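Long-range contacts in putative 4-amino-4-deoxychorismate lyase (Thermus thermophilus, PDB 2ZGI), which probably works as a pyridoxal-phosphate-dependent lyase of the class-IV aminotransferase family and carries pyridoxal-5'-phosphate in its pocket: residues V111-Y116 with L149-F154; E170-L175 with G196-R201; Y174-G179 with G202-E207. All coordinates share one frame; numbering follows the deposited sequence. Where two conformers were deposited one is given.

In the fold
Contact 1 comes first along the chain: strand 111-117 runs out, the chain passes through helix 131-142 and then returns, with segment 149-154 beside 111-116, closing that loop in a three-strand mixed sheet. Contact 2 closes the next one, pairing strand 172-176 with strand 198-202 across helix 183-194, whose first residues Ile-183 and Thr-184 bind pyridoxal phosphate. Contact 3 shares Tyr-174 and Leu-175 with contact 2: it starts from the same strand and extends its parallel pairing to Gly-202. Its second segment then leads back to contact 1, where Arg-205 reaches Phe-154 O and Pro-206 packs on Leu-113, tying the two sheets together.

Contact 1 of 3, residues V111-Y116 with L149-F154; sequences VRLTGY and LLLDAF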
# COMPACT_ATOMS: atom_id res chain seq x y z
N VAL D 111 21.36 -9.22 -5.06
CA VAL D 111 20.44 -8.09 -4.86
C VAL D 111 19.51 -8.35 -3.68
O VAL D 111 19.29 -9.49 -3.27
CB VAL D 111 19.58 -7.70 -6.10
CG1 VAL D 111 20.46 -7.41 -7.29
CG2 VAL D 111 18.49 -8.77 -6.43
N ARG D 112 18.94 -7.27 -3.17
CA ARG D 112 17.91 -7.34 -2.19
C ARG D 112 16.71 -6.55 -2.75
O ARG D 112 16.83 -5.36 -3.13
CB ARG D 112 18.41 -6.69 -0.91
CG ARG D 112 17.34 -6.25 0.04
CD ARG D 112 16.90 -7.40 0.95
NE ARG D 112 16.15 -6.91 2.10
CZ ARG D 112 15.70 -7.69 3.08
NH1 ARG D 112 15.96 -9.00 3.08
NH2 ARG D 112 15.00 -7.17 4.08
N LEU D 113 15.56 -7.20 -2.81
CA LEU D 113 14.32 -6.47 -3.11
C LEU D 113 13.87 -5.72 -1.86
O LEU D 113 13.71 -6.33 -0.79
CB LEU D 113 13.23 -7.45 -3.58
CG LEU D 113 11.82 -6.88 -3.72
CD1 LEU D 113 11.80 -5.80 -4.78
CD2 LEU D 113 10.82 -8.01 -4.06
N THR D 114 13.68 -4.41 -1.96
CA THR D 114 13.26 -3.65 -0.78
C THR D 114 11.78 -3.27 -0.91
O THR D 114 11.18 -3.49 -1.95
CB THR D 114 14.13 -2.39 -0.56
OG1 THR D 114 13.68 -1.32 -1.43
CG2 THR D 114 15.62 -2.69 -0.80
N GLY D 115 11.23 -2.70 0.14
CA GLY D 115 9.87 -2.12 0.09
C GLY D 115 9.84 -0.64 -0.27
O GLY D 115 8.75 -0.04 -0.33
N TYR D 116 11.01 -0.03 -0.50
CA TYR D 116 11.05 1.37 -0.91
C TYR D 116 10.48 1.58 -2.30
O TYR D 116 10.72 0.77 -3.20
CB TYR D 116 12.47 1.95 -0.81
CG TYR D 116 12.92 2.03 0.62
CD1 TYR D 116 12.37 2.97 1.49
CD2 TYR D 116 13.85 1.11 1.13
CE1 TYR D 116 12.77 3.04 2.83
CE2 TYR D 116 14.26 1.16 2.47
CZ TYR D 116 13.69 2.12 3.31
OH TYR D 116 14.07 2.19 4.64
N LEU D 149 16.68 -3.06 -4.76
CA LEU D 149 15.62 -2.79 -5.75
C LEU D 149 14.41 -2.08 -5.15
O LEU D 149 14.04 -2.33 -3.99
CB LEU D 149 15.19 -4.10 -6.47
CG LEU D 149 16.37 -4.91 -7.06
CD1 LEU D 149 15.92 -6.24 -7.67
CD2 LEU D 149 17.17 -4.13 -8.08
N LEU D 150 13.81 -1.20 -5.97
CA LEU D 150 12.68 -0.36 -5.59
C LEU D 150 11.41 -0.69 -6.41
O LEU D 150 11.51 -1.22 -7.52
CB LEU D 150 13.01 1.14 -5.73
CG LEU D 150 14.13 1.68 -4.81
CD1 LEU D 150 15.47 1.55 -5.54
CD2 LEU D 150 13.86 3.10 -4.35
N LEU D 151 10.25 -0.38 -5.84
CA LEU D 151 8.94 -0.68 -6.41
C LEU D 151 8.26 0.58 -6.93
O LEU D 151 8.64 1.70 -6.54
CB LEU D 151 8.04 -1.23 -5.30
CG LEU D 151 8.63 -2.41 -4.52
CD1 LEU D 151 7.70 -2.78 -3.39
CD2 LEU D 151 8.89 -3.56 -5.47
N ASP D 152 7.26 0.39 -7.80
CA ASP D 152 6.32 1.47 -8.11
C ASP D 152 5.11 1.35 -7.16
O ASP D 152 5.10 0.52 -6.23
CB ASP D 152 5.93 1.52 -9.60
CG ASP D 152 5.08 0.34 -10.06
OD1 ASP D 152 4.63 -0.47 -9.22
OD2 ASP D 152 4.87 0.25 -11.29
N ALA D 153 4.12 2.22 -7.37
CA ALA D 153 2.94 2.26 -6.52
C ALA D 153 2.19 0.94 -6.52
O ALA D 153 1.56 0.58 -5.52
CB ALA D 153 1.99 3.39 -6.97
N PHE D 154 2.28 0.19 -7.62
CA PHE D 154 1.50 -1.03 -7.77
C PHE D 154 2.26 -2.30 -7.40
O PHE D 154 1.77 -3.42 -7.62
CB PHE D 154 0.96 -1.12 -9.20
CG PHE D 154 0.34 0.17 -9.72
CD1 PHE D 154 -0.70 0.79 -9.01
CD2 PHE D 154 0.78 0.74 -10.90
CE1 PHE D 154 -1.29 1.98 -9.48
CE2 PHE D 154 0.20 1.93 -11.37
CZ PHE D 154 -0.85 2.53 -10.67
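The carbonyl oxygen of Leu-149 is gripped twice by a single residue, Thr-114. Thr-114 N donates to Leu-149 O at 2.9 Å within the carbonyl plane, while Thr-114 OG1 comes in above that plane at 2.8 Å from Leu-149 O. The hydroxyl can do this because it sits between the backbone N and the carbonyl carbon (chi1 81°); there it also accepts from Tyr-116 N, making an ST turn as the chain rounds its corner. On either side of this double grip the ladder is simple: Leu-149 N donates to Arg-112 O nearly along the C=O axis, and Leu-151 N reaches Tyr-116 O in a straight bond of 2.9 Å (167°). The corner at Gly-115 makes the pairing skip from Leu-113 beside Leu-149 to Tyr-116 beside Leu-150.

Apolar branches cover one face. Leu-113 CD1 crosses Leu-151 CD2 at about a right angle, 3.7 Å away, and Val-111 CG2 lies 3.8 Å from Leu-149 CD1, with Val-157 of the third strand beneath Leu-113, Leu-149 and Leu-151. On the other face Tyr-116 CB meets Leu-150 CD2, and both residues pack on helix 131-142, whose Glu-139 takes the salt bridge of Arg-112. Two parallel strands joined through that helix make a beta-alpha-beta unit, its first strand turning a corner at Gly-115.

Contact 2 of 3, residues E170-L175 with G196-R201; sequences EGTLYL and GLRVER
Strands 172-175 and 198-201 are the parallel pair of a beta-alpha-beta unit, connected by helix 183-194, and the pair runs from a buried part under that helix to an end that faces solvent. The buried part is made by Leu-173 and Leu-175, which press on Ala-192 and Ala-189 of the helix. Leu-173 and Val-199 lie side by side and point the same way, Leu-173 CB 4.0 Å from Val-199 CG2. Beneath them the ladder is regular: Leu-173 N donates to Arg-198 O (2.9 Å, 171°), Glu-200 N to Leu-173 O and Leu-175 N to Glu-200 O, each in the plane of its carbonyl. At the far end of this face Arg-201, exposed, runs extended alongside Leu-175 toward its salt-bridge partner Glu-186.

The opposite face is polar. Tyr-174 and Glu-200 lie alongside each other, Tyr-174 CD1 3.6 Å from Glu-200 CB, while buried Thr-172, built in two conformers, sets OG1 over the rim of one Tyr-174 ring face. Toward the strand starts the direct pairing gives way to solvent: a water donates to Gly-171 O at 2.8 Å and, weakly, to Gly-196 O. Exposed Arg-198 leaves its backbone with CG anti to the backbone N (chi1 -175°), then bends at chi3 (71°), which lays its guanidinium beside Thr-172. There Arg-198 NH2 stands 3.4 Å from Thr-172 CG2, and Arg-198 NH1 makes a salt bridge to Glu-200 OE2 at 2.6 Å whose hydrogen bond is weak, being poorly aligned.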
# COMPACT_ATOMS: atom_id res chain seq x y z
N GLU D 170 15.39 -17.67 -21.40
CA GLU D 170 15.35 -18.40 -22.67
C GLU D 170 16.29 -17.73 -23.70
O GLU D 170 17.49 -18.07 -23.76
CB GLU D 170 13.90 -18.54 -23.20
CG GLU D 170 12.80 -18.84 -22.13
CD GLU D 170 12.85 -20.25 -21.51
OE1 GLU D 170 12.79 -21.25 -22.27
OE2 GLU D 170 12.92 -20.36 -20.26
N GLY D 171 15.78 -16.79 -24.48
CA GLY D 171 16.64 -16.05 -25.40
C GLY D 171 16.25 -14.60 -25.56
O GLY D 171 16.64 -13.95 -26.55
N THR D 172 15.51 -14.09 -24.57
CA THR D 172 15.02 -12.72 -24.61
C THR D 172 15.48 -11.90 -23.39
O THR D 172 15.46 -12.38 -22.25
CB THR D 172 13.49 -12.67 -24.79
OG1 THR D 172 12.95 -11.44 -24.30
CG2 THR D 172 12.85 -13.82 -24.06
N LEU D 173 15.90 -10.68 -23.66
CA LEU D 173 16.30 -9.73 -22.62
C LEU D 173 15.17 -8.74 -22.41
O LEU D 173 14.76 -8.04 -23.34
CB LEU D 173 17.58 -9.00 -23.04
CG LEU D 173 18.24 -8.00 -22.08
CD1 LEU D 173 19.02 -8.70 -20.98
CD2 LEU D 173 19.13 -7.07 -22.88
N TYR D 174 14.68 -8.68 -21.18
CA TYR D 174 13.64 -7.74 -20.79
C TYR D 174 14.21 -6.54 -20.05
O TYR D 174 15.01 -6.70 -19.12
CB TYR D 174 12.62 -8.43 -19.89
CG TYR D 174 12.01 -9.64 -20.55
CD1 TYR D 174 10.90 -9.52 -21.40
CD2 TYR D 174 12.57 -10.91 -20.36
CE1 TYR D 174 10.34 -10.64 -22.01
CE2 TYR D 174 12.01 -12.05 -20.97
CZ TYR D 174 10.90 -11.90 -21.80
OH TYR D 174 10.35 -13.01 -22.40
N LEU D 175 13.79 -5.36 -20.46
CA LEU D 175 14.09 -4.14 -19.71
C LEU D 175 12.89 -3.80 -18.84
O LEU D 175 11.74 -3.69 -19.33
CB LEU D 175 14.45 -2.98 -20.64
CG LEU D 175 15.35 -3.23 -21.86
CD1 LEU D 175 15.86 -1.89 -22.39
CD2 LEU D 175 16.53 -4.19 -21.58
N GLY D 196 21.83 -11.12 -31.93
CA GLY D 196 20.72 -12.01 -32.28
C GLY D 196 19.88 -12.37 -31.07
O GLY D 196 19.30 -13.45 -31.02
N LEU D 197 19.85 -11.47 -30.09
CA LEU D 197 18.93 -11.62 -28.96
C LEU D 197 17.73 -10.71 -29.16
O LEU D 197 17.86 -9.60 -29.68
CB LEU D 197 19.61 -11.32 -27.62
CG LEU D 197 20.79 -12.20 -27.17
CD1 LEU D 197 21.45 -11.58 -25.97
CD2 LEU D 197 20.33 -13.61 -26.85
N ARG D 198 16.57 -11.22 -28.75
CA ARG D 198 15.34 -10.46 -28.77
C ARG D 198 15.28 -9.61 -27.50
O ARG D 198 15.80 -10.00 -26.46
CB ARG D 198 14.14 -11.41 -28.82
CG ARG D 198 12.77 -10.73 -28.94
CD ARG D 198 11.67 -11.77 -29.10
NE ARG D 198 11.42 -12.52 -27.86
CZ ARG D 198 10.31 -12.40 -27.12
NH1 ARG D 198 9.34 -11.57 -27.50
NH2 ARG D 198 10.17 -13.12 -26.01
N VAL D 199 14.65 -8.44 -27.61
CA VAL D 199 14.55 -7.51 -26.49
C VAL D 199 13.12 -6.98 -26.34
O VAL D 199 12.52 -6.45 -27.29
CB VAL D 199 15.57 -6.34 -26.63
CG1 VAL D 199 15.21 -5.17 -25.70
CG2 VAL D 199 16.97 -6.83 -26.35
N GLU D 200 12.57 -7.14 -25.14
CA GLU D 200 11.25 -6.61 -24.81
C GLU D 200 11.30 -5.73 -23.56
O GLU D 200 12.14 -5.95 -22.69
CB GLU D 200 10.29 -7.75 -24.53
CG GLU D 200 9.94 -8.60 -25.74
CD GLU D 200 8.62 -9.31 -25.54
OE1 GLU D 200 7.56 -8.65 -25.70
OE2 GLU D 200 8.64 -10.53 -25.20
N ARG D 201 10.37 -4.79 -23.47
CA ARG D 201 10.19 -3.90 -22.32
C ARG D 201 8.87 -4.27 -21.65
O ARG D 201 7.90 -4.56 -22.35
CB ARG D 201 10.13 -2.43 -22.77
CG ARG D 201 11.30 -2.01 -23.66
CD ARG D 201 11.09 -0.63 -24.27
NE ARG D 201 12.21 -0.28 -25.14
CZ ARG D 201 13.37 0.23 -24.72
NH1 ARG D 201 13.58 0.47 -23.43
NH2 ARG D 201 14.32 0.51 -25.60
O HOH W 1 16.54 -14.70 -29.27

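Contact 3 of 3, residues Y174-G179 with G202-E207; sequences YLLEGG and GLFRPE
Strand 174-176 pairs in parallel with the chain at Gly-202 through two backbone bonds, Gly-202 N to Leu-175 O at 3.1 Å, nearly along the C=O axis, and Glu-177 N to Gly-202 O at 2.7 Å, the donor standing above the carbonyl plane. Beyond them the chains part, and a water takes over the pairing, held 2.9 Å from Glu-177 O and equally far from Phe-204 N.

Phe-204 is the largest contributor among the side chains. Its CG is anti to the carbonyl carbon (chi1 -71°), which turns the ring back over the strand. There its edge approaches the face of Tyr-174 in an offset edge-to-face pair, the ring centroids 5.4 Å apart and the planes at 64°, and Phe-204 CZ comes within 3.5 Å of Tyr-174 CB. Over one face of the Phe-204 ring lies Leu-176 CD1, 4.0 Å from Phe-204 CD2; Leu-167 and Leu-209 pack on the same aromatic residue.

Glu-177 works differently: extended beyond CG, it lies along the Gly-202 backbone, Glu-177 CG 3.3 Å from Gly-202 O, with its OE2 against the CB of Arg-201. An alanine here would remove CG and the carboxylate, and would probably leave the Gly-202 peptide less covered and Leu-203, whose CG rests on Glu-177 OE1, less firmly held. Leu-203 CD2 meanwhile touches Glu-177 O, tucked beside Gly-178.

Together these interactions imply a junction held by two backbone hydrogen bonds and a water, with Phe-204, Tyr-174 and Leu-176 in one group and Glu-177, Gly-202 and Leu-203 in the other, where Glu-177 covers the Gly-202 peptide with its CG and carboxylate.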
# COMPACT_ATOMS: atom_id res chain seq x y z
N TYR D 174 14.68 -8.68 -21.18
CA TYR D 174 13.64 -7.74 -20.79
C TYR D 174 14.21 -6.54 -20.05
O TYR D 174 15.01 -6.70 -19.12
CB TYR D 174 12.62 -8.43 -19.89
CG TYR D 174 12.01 -9.64 -20.55
CD1 TYR D 174 10.90 -9.52 -21.40
CD2 TYR D 174 12.57 -10.91 -20.36
CE1 TYR D 174 10.34 -10.64 -22.01
CE2 TYR D 174 12.01 -12.05 -20.97
CZ TYR D 174 10.90 -11.90 -21.80
OH TYR D 174 10.35 -13.01 -22.40
N LEU D 175 13.79 -5.36 -20.46
CA LEU D 175 14.09 -4.14 -19.71
C LEU D 175 12.89 -3.80 -18.84
O LEU D 175 11.74 -3.69 -19.33
CB LEU D 175 14.45 -2.98 -20.64
CG LEU D 175 15.35 -3.23 -21.86
CD1 LEU D 175 15.86 -1.89 -22.39
CD2 LEU D 175 16.53 -4.19 -21.58
N LEU D 176 13.15 -3.67 -17.54
CA LEU D 176 12.07 -3.50 -16.58
C LEU D 176 11.63 -2.05 -16.61
O LEU D 176 12.46 -1.15 -16.39
CB LEU D 176 12.53 -3.90 -15.16
CG LEU D 176 12.40 -5.36 -14.72
CD1 LEU D 176 13.06 -6.32 -15.69
CD2 LEU D 176 12.99 -5.54 -13.34
N GLU D 177 10.35 -1.80 -16.90
CA GLU D 177 9.84 -0.44 -16.98
C GLU D 177 9.52 0.15 -15.62
O GLU D 177 9.49 -0.57 -14.63
CB GLU D 177 8.59 -0.36 -17.87
CG GLU D 177 8.79 -0.87 -19.25
CD GLU D 177 7.51 -0.90 -20.06
OE1 GLU D 177 6.40 -0.87 -19.49
OE2 GLU D 177 7.63 -0.96 -21.30
N GLY D 178 9.28 1.46 -15.61
CA GLY D 178 8.81 2.18 -14.44
C GLY D 178 9.83 2.96 -13.62
O GLY D 178 9.48 3.60 -12.65
N GLY D 179 11.10 2.91 -14.03
CA GLY D 179 12.17 3.60 -13.32
C GLY D 179 12.83 4.62 -14.24
O GLY D 179 12.20 5.17 -15.14
N GLY D 202 8.84 -4.26 -20.32
CA GLY D 202 7.58 -4.52 -19.59
C GLY D 202 7.60 -4.10 -18.14
O GLY D 202 8.65 -3.74 -17.60
N LEU D 203 6.43 -4.10 -17.51
CA LEU D 203 6.35 -3.95 -16.08
C LEU D 203 6.29 -5.34 -15.47
O LEU D 203 5.45 -6.16 -15.87
CB LEU D 203 5.11 -3.16 -15.69
CG LEU D 203 5.15 -1.67 -15.97
CD1 LEU D 203 3.73 -1.09 -16.08
CD2 LEU D 203 5.99 -0.97 -14.86
N PHE D 204 7.19 -5.60 -14.53
CA PHE D 204 7.35 -6.92 -13.89
C PHE D 204 7.10 -6.84 -12.40
O PHE D 204 7.57 -5.91 -11.73
CB PHE D 204 8.76 -7.48 -14.12
CG PHE D 204 9.04 -7.92 -15.55
CD1 PHE D 204 9.13 -9.27 -15.86
CD2 PHE D 204 9.24 -6.98 -16.57
CE1 PHE D 204 9.40 -9.69 -17.17
CE2 PHE D 204 9.50 -7.37 -17.88
CZ PHE D 204 9.59 -8.73 -18.19
N ARG D 205 6.38 -7.83 -11.88
CA ARG D 205 6.23 -8.05 -10.45
C ARG D 205 7.38 -8.94 -9.99
O ARG D 205 7.96 -9.66 -10.79
CB ARG D 205 4.90 -8.79 -10.15
CG ARG D 205 3.62 -8.14 -10.66
CD ARG D 205 2.39 -8.60 -9.89
NE ARG D 205 2.37 -8.17 -8.49
CZ ARG D 205 2.05 -6.95 -8.05
NH1 ARG D 205 1.69 -5.97 -8.89
NH2 ARG D 205 2.08 -6.70 -6.74
N PRO D 206 7.72 -8.93 -8.69
CA PRO D 206 8.81 -9.78 -8.16
C PRO D 206 8.74 -11.23 -8.68
O PRO D 206 9.74 -11.78 -9.14
CB PRO D 206 8.57 -9.76 -6.65
CG PRO D 206 7.84 -8.45 -6.41
CD PRO D 206 7.03 -8.16 -7.62
N GLU D 207 7.56 -11.82 -8.64
CA GLU D 207 7.34 -13.22 -9.02
C GLU D 207 7.50 -13.42 -10.51
O GLU D 207 7.63 -14.55 -10.99
CB GLU D 207 5.94 -13.66 -8.60
CG GLU D 207 5.41 -12.95 -7.35
CD GLU D 207 4.65 -11.66 -7.68
OE1 GLU D 207 4.04 -11.60 -8.78
OE2 GLU D 207 4.65 -10.74 -6.85
O HOH W 2 9.03 -3.41 -14.16